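Local coordinates for bifunctional protein PutA (Bradyrhizobium diazoefficiens, PDB 6BSN) that probably oxidizes proline to glutamate in two steps, joining an FAD-dependent proline dehydrogenase and an NAD-dependent aldehyde dehydrogenase on one chain, at residues 235-240 against 278-283; 366-371 against 488-493; 645-650 against 976-981; 788-793 against 888-893. The protein carries 1 engineered substitution. All coordinates share one frame; numbering follows the deposited sequence.

Overall arrangement
Contacts 1 and 2 both touch the dihydroflavine-adenine dinucleotide. Contact 1 is a buried pair of parallel barrel strands next to the flavin ring. Contact 2 is only partly buried and joins two helix ends near the adenine through an arginine, a sulfate and small apolar groups. Contacts 3 and 4 lie in the aldehyde dehydrogenase part, with centres about 38 Å apart. Contact 3 is an antiparallel strand pair, buried in the assembly and bordered by a second subunit. Contact 4 is buried inside the chain and joins two loops with no direct hydrogen bond. Contacts 1 and 3 lie on opposite sides of the chain's centre. Bound prolines touch contacts 3 and 4.

Contact 1: residues 235-240 against 278-283; sequences GISVKL and TVDAEE. With FDA (dihydroflavine-adenine dinucleotide), chain C.
Asp-280 turns CG anti to its own carbonyl carbon (chi1 -72°), which carries the carboxylate across to Ser-237 and Lys-239. The Lys-239 chain runs extended and bends only at its last torsion (chi4 41°), bringing NZ to Asp-280. Lys-239 NZ makes a salt bridge of 2.9 Å to Asp-280 OD2, on its anti lone pair. Ser-237 OG donates to Asp-280 OD1 at 2.8 Å from the syn side. Arg-341, an FAD-binding residue, also bridges to OD1 and bonds Ser-237 OG. The buried carboxylate is therefore held at both oxygens, which fixes its rotation.

Three nearly straight backbone bonds join the segments: Thr-278 N to Ile-236 O, Val-238 N to Thr-278 O, and Asp-280 N to Val-238 O. Leu-240 CG packs on Val-279 CG1 at 3.6 Å, the side chains crossing at about a right angle. A water links Leu-240 N, Asp-280 O and Glu-282 OE2, while Ser-241 bonds OE1.

Ala-281 N donates to FDA O4 at 3.1 Å. Ala-281 O accepts from FDA N3 at 2.8 Å. Strands 235-238 and 276-279, joined by helix 252-272, form a beta-alpha-beta unit of the proline dehydrogenase TIM barrel, with the flavin at their C-terminal ends.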
# COMPACT_ATOMS: atom_id res chain seq x y z
N GLY A 235 -8.77 47.61 38.07
CA GLY A 235 -9.29 47.77 36.73
C GLY A 235 -10.65 47.14 36.51
O GLY A 235 -11.11 46.30 37.29
N ILE A 236 -11.30 47.55 35.43
CA ILE A 236 -12.53 46.95 34.97
C ILE A 236 -12.41 46.70 33.48
O ILE A 236 -11.84 47.51 32.75
CB ILE A 236 -13.75 47.85 35.30
CG1 ILE A 236 -15.06 47.14 34.98
CG2 ILE A 236 -13.65 49.19 34.59
CD1 ILE A 236 -16.30 47.94 35.38
N SER A 237 -12.98 45.58 33.02
CA SER A 237 -12.97 45.16 31.63
C SER A 237 -14.40 45.16 31.09
O SER A 237 -15.30 44.61 31.73
CB SER A 237 -12.39 43.76 31.49
OG SER A 237 -11.13 43.80 30.88
N VAL A 238 -14.59 45.77 29.90
CA VAL A 238 -15.90 45.89 29.28
C VAL A 238 -15.83 45.44 27.83
O VAL A 238 -14.78 45.53 27.19
CB VAL A 238 -16.45 47.32 29.36
CG1 VAL A 238 -16.55 47.76 30.82
CG2 VAL A 238 -15.59 48.25 28.57
N LYS A 239 -16.97 44.98 27.30
CA LYS A 239 -17.11 44.56 25.91
C LYS A 239 -18.04 45.52 25.17
O LYS A 239 -19.16 45.79 25.63
CB LYS A 239 -17.66 43.13 25.82
CG LYS A 239 -16.63 42.05 26.04
CD LYS A 239 -17.26 40.68 25.88
CE LYS A 239 -16.23 39.60 26.16
NZ LYS A 239 -15.34 39.95 27.32
N LEU A 240 -17.58 46.02 24.03
CA LEU A 240 -18.44 46.88 23.21
C LEU A 240 -19.72 46.17 22.78
O LEU A 240 -20.78 46.81 22.65
CB LEU A 240 -17.68 47.37 21.98
CG LEU A 240 -16.46 48.26 22.26
CD1 LEU A 240 -15.92 48.86 20.98
CD2 LEU A 240 -16.79 49.35 23.29
N THR A 278 -10.54 49.08 30.46
CA THR A 278 -10.04 48.30 29.33
C THR A 278 -11.19 47.83 28.45
O THR A 278 -12.10 47.14 28.92
CB THR A 278 -9.24 47.06 29.80
OG1 THR A 278 -8.19 47.44 30.68
CG2 THR A 278 -8.62 46.36 28.60
N VAL A 279 -11.13 48.17 27.16
CA VAL A 279 -12.05 47.62 26.17
C VAL A 279 -11.52 46.26 25.67
O VAL A 279 -10.47 46.17 25.02
CB VAL A 279 -12.26 48.60 25.01
CG1 VAL A 279 -13.31 48.06 24.04
CG2 VAL A 279 -12.67 49.99 25.56
N ASP A 280 -12.27 45.21 25.94
CA ASP A 280 -11.90 43.88 25.49
C ASP A 280 -11.93 43.79 23.97
O ASP A 280 -12.59 44.58 23.28
CB ASP A 280 -12.85 42.85 26.11
CG ASP A 280 -12.61 42.63 27.61
OD1 ASP A 280 -11.61 43.16 28.17
OD2 ASP A 280 -13.42 41.91 28.22
N ALA A 281 -11.17 42.84 23.43
CA ALA A 281 -11.16 42.57 22.00
C ALA A 281 -12.03 41.35 21.72
O ALA A 281 -11.97 40.35 22.43
CB ALA A 281 -9.75 42.35 21.47
N GLU A 282 -12.84 41.46 20.68
CA GLU A 282 -13.80 40.40 20.37
C GLU A 282 -13.47 39.84 18.99
O GLU A 282 -12.28 39.72 18.65
CB GLU A 282 -15.23 40.95 20.49
CG GLU A 282 -15.48 41.61 21.89
CD GLU A 282 -16.90 42.05 22.11
OE1 GLU A 282 -17.77 41.14 22.25
OE2 GLU A 282 -17.15 43.29 22.17
N GLU A 283 -14.48 39.47 18.21
CA GLU A 283 -14.23 38.75 16.96
C GLU A 283 -13.48 39.62 15.95
O GLU A 283 -13.48 40.85 16.02
CB GLU A 283 -15.54 38.26 16.35
CG GLU A 283 -16.31 37.29 17.23
CD GLU A 283 -17.27 37.98 18.22
OE1 GLU A 283 -18.16 37.27 18.74
OE2 GLU A 283 -17.16 39.21 18.50
PA FDA C . -1.71 29.43 25.67
O1A FDA C . -1.89 27.91 25.95
O2A FDA C . -0.41 29.98 25.51
O5B FDA C . -2.21 29.93 24.37
C5B FDA C . -3.52 29.57 23.95
C4B FDA C . -3.94 30.41 22.75
O4B FDA C . -3.22 30.10 21.59
C3B FDA C . -5.37 30.28 22.32
O3B FDA C . -6.19 31.01 23.14
C2B FDA C . -5.33 30.82 20.95
O2B FDA C . -5.40 32.21 20.97
C1B FDA C . -3.99 30.38 20.47
N9A FDA C . -4.03 29.19 19.62
C8A FDA C . -4.39 27.90 19.96
N7A FDA C . -4.31 27.13 18.89
C5A FDA C . -3.88 27.89 17.80
C6A FDA C . -3.62 27.63 16.47
N6A FDA C . -3.77 26.30 15.94
N1A FDA C . -3.22 28.61 15.65
C2A FDA C . -3.06 29.88 16.10
N3A FDA C . -3.31 30.16 17.41
C4A FDA C . -3.70 29.21 18.26
N1 FDA C . -8.87 37.10 24.67
C2 FDA C . -9.46 37.93 23.67
O2 FDA C . -9.61 37.39 22.42
N3 FDA C . -9.87 39.26 23.98
C4 FDA C . -9.68 39.75 25.29
O4 FDA C . -10.06 41.03 25.62
C4X FDA C . -9.06 38.89 26.33
N5 FDA C . -8.90 39.38 27.67
C5X FDA C . -8.11 38.59 28.59
C6 FDA C . -7.77 39.17 29.93
C7 FDA C . -6.93 38.42 30.80
C7M FDA C . -6.58 39.00 32.14
C8 FDA C . -6.43 37.13 30.41
C8M FDA C . -5.54 36.31 31.31
C9 FDA C . -6.76 36.59 29.15
C9A FDA C . -7.63 37.36 28.23
N10 FDA C . -8.04 36.77 26.98
C10 FDA C . -8.67 37.62 26.01
C1' FDA C . -7.87 35.33 26.67
C2' FDA C . -6.60 35.10 25.87
O2' FDA C . -6.73 35.65 24.60
C3' FDA C . -6.30 33.62 25.74
O3' FDA C . -7.40 33.05 25.14
C4' FDA C . -6.05 32.84 27.04
O4' FDA C . -5.52 33.67 28.01
C5' FDA C . -5.08 31.69 26.81
O5' FDA C . -3.88 32.14 26.21
P FDA C . -2.43 31.93 26.87
O1P FDA C . -1.28 32.93 26.49
O2P FDA C . -2.83 31.84 28.38
O3P FDA C . -2.29 30.31 26.73
O HOH W 1 -15.20 44.96 22.49

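Contact 2: residues 366-371 against 488-493; sequences FTRKAM and ADAIVR. With FDA (dihydroflavine-adenine dinucleotide), chain C; SO4 (sulfate ion), chain I.
Arg-368 makes the one hydrogen bond between the segments, from NH2 to Ala-490 O at 2.8 Å. The donor stands above the carbonyl plane rather than on a lone pair. A bend in the arginine chain (chi3 63°) turns the guanidinium to this helix end. A sulfate, probably from the crystallisation liquor, takes Arg-368 NH2 on its O3 at 2.7 Å in a nearly straight bond. Its O4 accepts from Ala-370 N at 2.8 Å, and from Arg-368 NE at a longer 3.3 Å. The anion thus sits at the N-terminal end of helix 369-385, where Arg-368 is the N-cap. Arg-368 NH1 also reaches Ala-496 O. A leucine in its place would probably leave Ala-490 O without this donor and the sulfate without its two arginine donors.

Ala-370 CB lies 3.7 Å from Ile-491 CG1. It also meets the methyl of Ala-490. Ile-491 CD1 lies 3.5 Å from Met-371 SD, the two side chains crossing at about a right angle. Ile-491 CG1 also lies over one face of the Arg-368 guanidinium.

The cofactor contacts come from the same turn. FDA N6A donates to Thr-367 O at 2.9 Å, and Lys-369 NZ bonds the phosphate oxygen O2A. This is the adenine end of the FAD site of proline dehydrogenase.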
# COMPACT_ATOMS: atom_id res chain seq x y z
N PHE A 366 -3.61 33.43 12.66
CA PHE A 366 -2.70 32.32 12.39
C PHE A 366 -3.41 31.01 12.66
O PHE A 366 -4.36 30.94 13.46
CB PHE A 366 -1.43 32.47 13.25
CG PHE A 366 -0.71 33.78 13.02
CD1 PHE A 366 -0.04 34.01 11.82
CD2 PHE A 366 -0.74 34.80 13.96
CE1 PHE A 366 0.61 35.22 11.58
CE2 PHE A 366 -0.11 36.01 13.73
CZ PHE A 366 0.56 36.23 12.55
N THR A 367 -2.97 29.95 11.97
CA THR A 367 -3.55 28.62 12.12
C THR A 367 -2.60 27.65 12.80
O THR A 367 -3.01 26.52 13.11
CB THR A 367 -3.98 28.05 10.76
OG1 THR A 367 -2.89 28.10 9.82
CG2 THR A 367 -5.12 28.86 10.18
N ARG A 368 -1.38 28.05 13.08
CA ARG A 368 -0.46 27.27 13.90
C ARG A 368 -0.22 28.02 15.20
O ARG A 368 0.08 29.22 15.18
CB ARG A 368 0.87 27.01 13.18
CG ARG A 368 0.77 25.88 12.19
CD ARG A 368 2.15 25.42 11.74
NE ARG A 368 2.98 24.88 12.82
CZ ARG A 368 4.24 24.48 12.66
NH1 ARG A 368 4.81 24.55 11.46
NH2 ARG A 368 4.93 24.01 13.69
N LYS A 369 -0.36 27.29 16.30
CA LYS A 369 -0.18 27.86 17.63
C LYS A 369 1.17 28.56 17.78
O LYS A 369 1.25 29.66 18.35
CB LYS A 369 -0.32 26.74 18.66
CG LYS A 369 -0.99 27.14 19.95
CD LYS A 369 -0.01 27.77 20.88
CE LYS A 369 -0.52 27.77 22.31
NZ LYS A 369 0.62 28.21 23.17
N ALA A 370 2.24 27.94 17.28
CA ALA A 370 3.57 28.55 17.41
C ALA A 370 3.65 29.88 16.68
O ALA A 370 4.46 30.74 17.05
CB ALA A 370 4.66 27.60 16.88
N MET A 371 2.83 30.08 15.63
CA MET A 371 2.78 31.37 14.96
C MET A 371 2.14 32.44 15.85
O MET A 371 2.62 33.58 15.92
CB MET A 371 2.04 31.25 13.62
CG MET A 371 2.89 30.69 12.45
SD MET A 371 4.35 31.71 12.05
CE MET A 371 3.62 33.20 11.36
N ALA A 488 9.89 29.63 17.23
CA ALA A 488 10.65 29.60 15.99
C ALA A 488 11.16 28.19 15.69
O ALA A 488 11.20 27.77 14.53
CB ALA A 488 11.82 30.60 16.06
N ASP A 489 11.56 27.46 16.73
CA ASP A 489 12.07 26.10 16.58
C ASP A 489 10.99 25.12 16.17
O ASP A 489 11.30 24.06 15.61
CB ASP A 489 12.73 25.65 17.89
CG ASP A 489 14.01 26.40 18.19
OD1 ASP A 489 14.64 26.92 17.24
OD2 ASP A 489 14.40 26.48 19.38
N ALA A 490 9.73 25.43 16.46
CA ALA A 490 8.64 24.57 16.02
C ALA A 490 8.23 24.86 14.59
O ALA A 490 7.74 23.96 13.89
CB ALA A 490 7.44 24.74 16.95
N ILE A 491 8.41 26.10 14.13
CA ILE A 491 8.03 26.49 12.77
C ILE A 491 9.16 26.22 11.78
O ILE A 491 8.90 25.83 10.64
CB ILE A 491 7.61 27.97 12.73
CG1 ILE A 491 6.40 28.21 13.62
CG2 ILE A 491 7.28 28.41 11.31
CD1 ILE A 491 6.29 29.65 14.06
N VAL A 492 10.40 26.45 12.20
CA VAL A 492 11.64 26.32 11.44
C VAL A 492 11.64 27.12 10.13
O VAL A 492 12.51 27.98 9.94
CB VAL A 492 12.02 24.83 11.21
CG1 VAL A 492 11.82 24.01 12.49
CG2 VAL A 492 11.30 24.16 10.01
N ARG A 493 10.66 26.90 9.25
CA ARG A 493 10.70 27.49 7.91
C ARG A 493 9.43 28.26 7.60
O ARG A 493 8.32 27.79 7.90
CB ARG A 493 10.92 26.39 6.84
PA FDA C . -1.71 29.43 25.67
O1A FDA C . -1.89 27.91 25.95
O2A FDA C . -0.41 29.98 25.51
O5B FDA C . -2.21 29.93 24.37
C5B FDA C . -3.52 29.57 23.95
C4B FDA C . -3.94 30.41 22.75
O4B FDA C . -3.22 30.10 21.59
C3B FDA C . -5.37 30.28 22.32
O3B FDA C . -6.19 31.01 23.14
C2B FDA C . -5.33 30.82 20.95
O2B FDA C . -5.40 32.21 20.97
C1B FDA C . -3.99 30.38 20.47
N9A FDA C . -4.03 29.19 19.62
C8A FDA C . -4.39 27.90 19.96
N7A FDA C . -4.31 27.13 18.89
C5A FDA C . -3.88 27.89 17.80
C6A FDA C . -3.62 27.63 16.47
N6A FDA C . -3.77 26.30 15.94
N1A FDA C . -3.22 28.61 15.65
C2A FDA C . -3.06 29.88 16.10
N3A FDA C . -3.31 30.16 17.41
C4A FDA C . -3.70 29.21 18.26
N1 FDA C . -8.87 37.10 24.67
C2 FDA C . -9.46 37.93 23.67
O2 FDA C . -9.61 37.39 22.42
N3 FDA C . -9.87 39.26 23.98
C4 FDA C . -9.68 39.75 25.29
O4 FDA C . -10.06 41.03 25.62
C4X FDA C . -9.06 38.89 26.33
N5 FDA C . -8.90 39.38 27.67
C5X FDA C . -8.11 38.59 28.59
C6 FDA C . -7.77 39.17 29.93
C7 FDA C . -6.93 38.42 30.80
C7M FDA C . -6.58 39.00 32.14
C8 FDA C . -6.43 37.13 30.41
C8M FDA C . -5.54 36.31 31.31
C9 FDA C . -6.76 36.59 29.15
C9A FDA C . -7.63 37.36 28.23
N10 FDA C . -8.04 36.77 26.98
C10 FDA C . -8.67 37.62 26.01
C1' FDA C . -7.87 35.33 26.67
C2' FDA C . -6.60 35.10 25.87
O2' FDA C . -6.73 35.65 24.60
C3' FDA C . -6.30 33.62 25.74
O3' FDA C . -7.40 33.05 25.14
C4' FDA C . -6.05 32.84 27.04
O4' FDA C . -5.52 33.67 28.01
C5' FDA C . -5.08 31.69 26.81
O5' FDA C . -3.88 32.14 26.21
P FDA C . -2.43 31.93 26.87
O1P FDA C . -1.28 32.93 26.49
O2P FDA C . -2.83 31.84 28.38
O3P FDA C . -2.29 30.31 26.73
S SO4 I . 2.28 24.17 16.47
O1 SO4 I . 2.22 24.24 17.92
O2 SO4 I . 1.25 23.28 15.94
O3 SO4 I . 3.59 23.68 16.06
O4 SO4 I . 2.09 25.50 15.90

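Contact 3: residues 645-650 against 976-981; sequences LTMRGR and RFATEQ. With PRO (proline), chain E.
Arg-648 and Gln-981 meet side chain to side chain. Arg-648 NH2 donates to Gln-981 OE1 at 2.9 Å. OE1 lies at the guanidinium edge, near its plane, while the amide and guanidinium planes are 76° apart. Arg-648 starts with CG between its backbone N and carbonyl carbon (chi1 48°), and this lays its chain beside Thr-979 before it bends to the glutamine.

Four backbone bonds tie the strands: Thr-646 and Gln-981 exchange two, as do Arg-648 and Thr-979. Met-647 and Glu-980 run side by side on the face opposite Arg-648 and Gln-981; Met-647 CB also packs on Ala-978 CB at 4.0 Å. Arg-650 lays its guanidinium face over Thr-979 CB, and its NE makes a weak bond to Ala-978 O.

A bound proline comes next. Its N bonds Ala-978 O at 2.9 Å, and its OXT accepts from Arg-976 NH1 at 2.8 Å. Met-647 SD lies 3.7 Å from the proline CD, and Glu-980 CG lies 3.8 Å from the proline CG.

Beyond these lies the second subunit. Arg-648 bonds carbonyls of Asp-933 and Ile-932, Gln-981 NE2 bonds Val-937 O, Glu-980 OE2 bonds Lys-967 N, and Arg-650 NH2 weakly bonds Thr-964 O, all of the second subunit. With a methionine here instead of Arg-648, Gln-981 OE1 and both carbonyls of the second subunit would probably lose their mate. This antiparallel pairing of strands 641-656 and 978-986 at a subunit interface is consistent with the oligomerization flap of the aldehyde dehydrogenase family.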
# COMPACT_ATOMS: atom_id res chain seq x y z
N LEU A 645 -24.26 -0.83 -16.77
CA LEU A 645 -25.37 0.03 -16.38
C LEU A 645 -24.96 1.47 -16.61
O LEU A 645 -23.85 1.88 -16.24
CB LEU A 645 -25.76 -0.20 -14.92
CG LEU A 645 -26.95 0.60 -14.41
CD1 LEU A 645 -28.24 0.16 -15.12
CD2 LEU A 645 -27.08 0.43 -12.89
N THR A 646 -25.84 2.23 -17.27
CA THR A 646 -25.63 3.64 -17.53
C THR A 646 -26.90 4.39 -17.16
O THR A 646 -27.94 3.80 -16.83
CB THR A 646 -25.28 3.90 -19.00
OG1 THR A 646 -26.15 3.15 -19.86
CG2 THR A 646 -23.81 3.55 -19.32
N MET A 647 -26.83 5.70 -17.26
CA MET A 647 -27.99 6.56 -17.08
C MET A 647 -27.97 7.60 -18.18
O MET A 647 -26.91 8.10 -18.54
CB MET A 647 -27.97 7.22 -15.70
CG MET A 647 -28.36 6.29 -14.57
SD MET A 647 -28.55 7.19 -13.02
CE MET A 647 -26.84 7.28 -12.50
N ARG A 648 -29.13 7.91 -18.74
CA ARG A 648 -29.17 8.86 -19.83
C ARG A 648 -30.34 9.81 -19.64
O ARG A 648 -31.27 9.53 -18.87
CB ARG A 648 -29.23 8.15 -21.20
CG ARG A 648 -30.25 7.04 -21.31
CD ARG A 648 -29.95 6.12 -22.53
NE ARG A 648 -30.10 6.78 -23.83
CZ ARG A 648 -29.64 6.29 -24.99
NH1 ARG A 648 -29.85 6.96 -26.13
NH2 ARG A 648 -28.95 5.15 -25.04
N GLY A 649 -30.28 10.93 -20.34
CA GLY A 649 -31.34 11.92 -20.25
C GLY A 649 -32.70 11.34 -20.56
O GLY A 649 -32.79 10.36 -21.30
N ARG A 650 -33.76 11.91 -20.00
CA ARG A 650 -35.10 11.39 -20.22
C ARG A 650 -35.78 12.02 -21.42
O ARG A 650 -36.54 11.34 -22.12
CB ARG A 650 -35.97 11.63 -18.98
CG ARG A 650 -35.57 10.87 -17.76
CD ARG A 650 -36.58 11.08 -16.62
NE ARG A 650 -36.60 9.91 -15.75
CZ ARG A 650 -37.38 8.85 -15.94
NH1 ARG A 650 -38.23 8.82 -16.96
NH2 ARG A 650 -37.31 7.82 -15.11
N ARG A 976 -32.49 11.32 -10.54
CA ARG A 976 -33.93 11.38 -10.75
C ARG A 976 -34.30 12.00 -12.10
O ARG A 976 -35.39 11.74 -12.61
CB ARG A 976 -34.60 12.16 -9.61
CG ARG A 976 -36.13 12.04 -9.56
CD ARG A 976 -36.57 10.67 -9.06
NE ARG A 976 -38.01 10.68 -8.91
CZ ARG A 976 -38.86 10.24 -9.83
NH1 ARG A 976 -38.41 9.72 -10.96
NH2 ARG A 976 -40.16 10.33 -9.62
N PHE A 977 -33.41 12.81 -12.69
CA PHE A 977 -33.64 13.40 -14.01
C PHE A 977 -33.23 12.48 -15.15
O PHE A 977 -33.24 12.90 -16.31
CB PHE A 977 -32.87 14.72 -14.14
CG PHE A 977 -33.28 15.79 -13.16
CD1 PHE A 977 -34.12 16.82 -13.56
CD2 PHE A 977 -32.81 15.78 -11.85
CE1 PHE A 977 -34.50 17.82 -12.66
CE2 PHE A 977 -33.17 16.77 -10.96
CZ PHE A 977 -34.03 17.79 -11.36
N ALA A 978 -32.82 11.26 -14.84
CA ALA A 978 -32.26 10.35 -15.82
C ALA A 978 -33.04 9.05 -15.78
O ALA A 978 -33.84 8.82 -14.87
CB ALA A 978 -30.76 10.09 -15.57
N THR A 979 -32.80 8.21 -16.78
CA THR A 979 -33.33 6.86 -16.80
C THR A 979 -32.16 5.90 -16.97
O THR A 979 -31.13 6.26 -17.52
CB THR A 979 -34.39 6.69 -17.92
OG1 THR A 979 -35.09 5.45 -17.77
CG2 THR A 979 -33.76 6.75 -19.30
N GLU A 980 -32.32 4.68 -16.46
CA GLU A 980 -31.24 3.70 -16.47
C GLU A 980 -31.26 2.88 -17.76
O GLU A 980 -32.31 2.66 -18.36
CB GLU A 980 -31.38 2.74 -15.29
CG GLU A 980 -31.26 3.34 -13.91
CD GLU A 980 -31.84 2.41 -12.86
OE1 GLU A 980 -31.08 1.58 -12.33
OE2 GLU A 980 -33.06 2.45 -12.61
N GLN A 981 -30.09 2.36 -18.14
CA GLN A 981 -30.00 1.46 -19.28
C GLN A 981 -29.01 0.36 -18.98
O GLN A 981 -27.87 0.62 -18.59
CB GLN A 981 -29.60 2.22 -20.55
CG GLN A 981 -29.46 1.35 -21.77
CD GLN A 981 -29.55 2.16 -23.03
OE1 GLN A 981 -28.58 2.78 -23.45
NE2 GLN A 981 -30.74 2.18 -23.65
N PRO E . -33.54 7.52 -12.33
CA PRO E . -34.26 6.66 -11.42
C PRO E . -35.18 7.49 -10.51
O PRO E . -35.02 7.52 -9.25
CB PRO E . -33.27 5.85 -10.62
CG PRO E . -31.95 6.01 -11.34
CD PRO E . -32.26 6.93 -12.57
OXT PRO E . -36.11 8.16 -11.06
O HOH W 2 -25.64 0.77 -20.45
O HOH W 3 -37.56 4.88 -16.48

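Contact 4: residues 788-793 against 888-893; sequences RSAGQR and FGPILH. With PRO (proline), chain H; PRO (proline), chain D.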
# COMPACT_ATOMS: atom_id res chain seq x y z
N ARG A 788 -34.87 36.80 8.65
CA ARG A 788 -34.01 36.98 7.49
C ARG A 788 -34.81 36.79 6.20
O ARG A 788 -35.66 35.91 6.10
CB ARG A 788 -32.85 35.99 7.55
CG ARG A 788 -32.07 35.83 6.26
CD ARG A 788 -30.78 36.61 6.33
NE ARG A 788 -29.73 35.83 6.98
CZ ARG A 788 -28.79 35.16 6.33
NH1 ARG A 788 -27.87 34.48 7.01
NH2 ARG A 788 -28.74 35.17 5.00
N SER A 789 -34.54 37.66 5.22
CA SER A 789 -35.25 37.67 3.93
C SER A 789 -36.75 37.89 4.13
O SER A 789 -37.56 37.39 3.35
CB SER A 789 -35.02 36.39 3.11
OG SER A 789 -33.68 35.95 3.15
N ALA A 790 -37.13 38.62 5.18
CA ALA A 790 -38.54 38.85 5.52
C ALA A 790 -39.32 37.54 5.64
O ALA A 790 -40.50 37.47 5.32
CB ALA A 790 -39.20 39.77 4.48
N GLY A 791 -38.66 36.48 6.11
CA GLY A 791 -39.33 35.21 6.19
C GLY A 791 -39.69 34.60 4.86
O GLY A 791 -40.47 33.64 4.82
N GLN A 792 -39.17 35.14 3.76
CA GLN A 792 -39.50 34.65 2.41
C GLN A 792 -38.52 33.54 2.01
O GLN A 792 -37.80 33.62 1.01
CB GLN A 792 -39.49 35.80 1.41
CG GLN A 792 -40.56 36.88 1.70
CD GLN A 792 -40.60 38.00 0.66
OE1 GLN A 792 -41.67 38.40 0.19
NE2 GLN A 792 -39.44 38.50 0.29
N ARG A 793 -38.54 32.47 2.81
CA ARG A 793 -37.71 31.29 2.59
C ARG A 793 -38.54 30.07 2.96
O ARG A 793 -39.25 30.09 3.96
CB ARG A 793 -36.45 31.29 3.44
CG ARG A 793 -35.41 32.33 3.12
CD ARG A 793 -34.28 32.21 4.13
NE ARG A 793 -33.17 33.13 3.89
CZ ARG A 793 -32.00 32.78 3.38
NH1 ARG A 793 -31.76 31.52 3.07
NH2 ARG A 793 -31.05 33.70 3.20
N PHE A 888 -45.88 33.03 4.39
CA PHE A 888 -44.57 33.24 3.76
C PHE A 888 -44.08 34.66 4.02
O PHE A 888 -43.94 35.49 3.12
CB PHE A 888 -44.67 32.93 2.26
CG PHE A 888 -43.40 32.40 1.66
CD1 PHE A 888 -42.98 31.10 1.92
CD2 PHE A 888 -42.62 33.20 0.85
CE1 PHE A 888 -41.81 30.62 1.38
CE2 PHE A 888 -41.43 32.73 0.30
CZ PHE A 888 -41.03 31.43 0.56
N GLY A 889 -43.82 34.94 5.30
CA GLY A 889 -43.43 36.27 5.72
C GLY A 889 -42.77 36.27 7.07
O GLY A 889 -42.56 35.21 7.68
N PRO A 890 -42.41 37.46 7.58
CA PRO A 890 -41.63 37.55 8.83
C PRO A 890 -42.52 37.47 10.07
O PRO A 890 -42.60 38.39 10.87
CB PRO A 890 -40.95 38.92 8.69
CG PRO A 890 -41.99 39.76 7.96
CD PRO A 890 -42.72 38.79 7.01
N ILE A 891 -43.19 36.33 10.22
CA ILE A 891 -44.25 36.17 11.22
C ILE A 891 -43.94 34.90 12.00
O ILE A 891 -44.15 33.78 11.51
CB ILE A 891 -45.65 36.12 10.59
CG1 ILE A 891 -45.91 37.39 9.76
CG2 ILE A 891 -46.73 36.01 11.67
CD1 ILE A 891 -47.16 37.29 8.90
N LEU A 892 -43.44 35.06 13.22
CA LEU A 892 -43.11 33.94 14.09
C LEU A 892 -44.28 33.60 15.00
O LEU A 892 -44.95 34.50 15.52
CB LEU A 892 -41.88 34.29 14.94
CG LEU A 892 -41.50 33.33 16.05
CD1 LEU A 892 -41.01 32.02 15.43
CD2 LEU A 892 -40.43 33.96 16.93
N HIS A 893 -44.52 32.31 15.20
CA HIS A 893 -45.50 31.83 16.15
C HIS A 893 -44.78 31.03 17.23
O HIS A 893 -43.85 30.28 16.93
CB HIS A 893 -46.58 30.98 15.46
CG HIS A 893 -47.23 31.67 14.29
ND1 HIS A 893 -46.64 31.76 13.05
CD2 HIS A 893 -48.41 32.32 14.18
CE1 HIS A 893 -47.43 32.42 12.23
NE2 HIS A 893 -48.51 32.78 12.89
N PRO H . -45.83 29.96 -1.91
CA PRO H . -44.80 30.48 -2.79
C PRO H . -43.56 29.57 -2.68
O PRO H . -43.68 28.47 -2.07
CB PRO H . -44.47 31.91 -2.45
CG PRO H . -45.38 32.25 -1.26
CD PRO H . -46.05 30.90 -0.85
OXT PRO H . -42.44 29.91 -3.18
N PRO D . -32.39 27.32 0.30
CA PRO D . -33.19 28.09 1.25
C PRO D . -32.58 27.98 2.66
O PRO D . -31.91 26.98 2.98
CB PRO D . -34.61 27.58 1.25
CG PRO D . -34.68 26.72 -0.01
CD PRO D . -33.20 26.29 -0.27
OXT PRO D . -32.76 28.90 3.49
O HOH W 4 -44.10 37.17 0.71
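Gly-791 and Pro-890 bring two loop segments together at a CA-CA distance of 4.2 Å, with end-to-end directions 139° apart and no direct hydrogen bond between them. Ala-790 O lies 3.0 Å from Pro-890 N, which has no hydrogen to share. The same oxygen receives a CA-H...O contact from Gly-889, and Gly-791 CA makes another to Gly-889 O. Gly-791 has positive phi, and a CB on it would run into Gly-889 O and Pro-890 N.

The Phe-888 ring lies between the loop and a bound proline (chain H). Gly-791 O is over one face, and the CB of that proline is over the opposite face, offset toward the rim. The ring end reaches the other loop, with CE2 3.4 Å from Gln-792 CA and CZ 3.5 Å from Arg-793 N.

Glu-886, Phe-888, Gly-889 and Pro-890 belong to the Glu-x-Phe-Gly-Pro motif of aldehyde dehydrogenases, in which Glu-886 binds NAD(+). Loop 788-793 leads into Ala-794, an engineered residue at the predicted active-site position, where aldehyde dehydrogenases carry the catalytic cysteine. Trp-659 and Ser-736, both NAD(+)-binding residues, also line the pocket of the chain H proline.

A water bridges Gln-792 OE1 and Phe-888 O, at 2.8 Å from OE1, which also accepts from Ile-837 N. Arg-793 runs extended from CG to NE (chi3 177°), which carries its guanidinium to a second bound proline (chain D). Its NH1 donates to OXT of that proline at 2.8 Å, its NE to Ser-789 OG at 3.0 Å, and its NH2 forms a salt bridge with Asp-606. Ser-795, Gly-948 and Ala-949 also bond that proline.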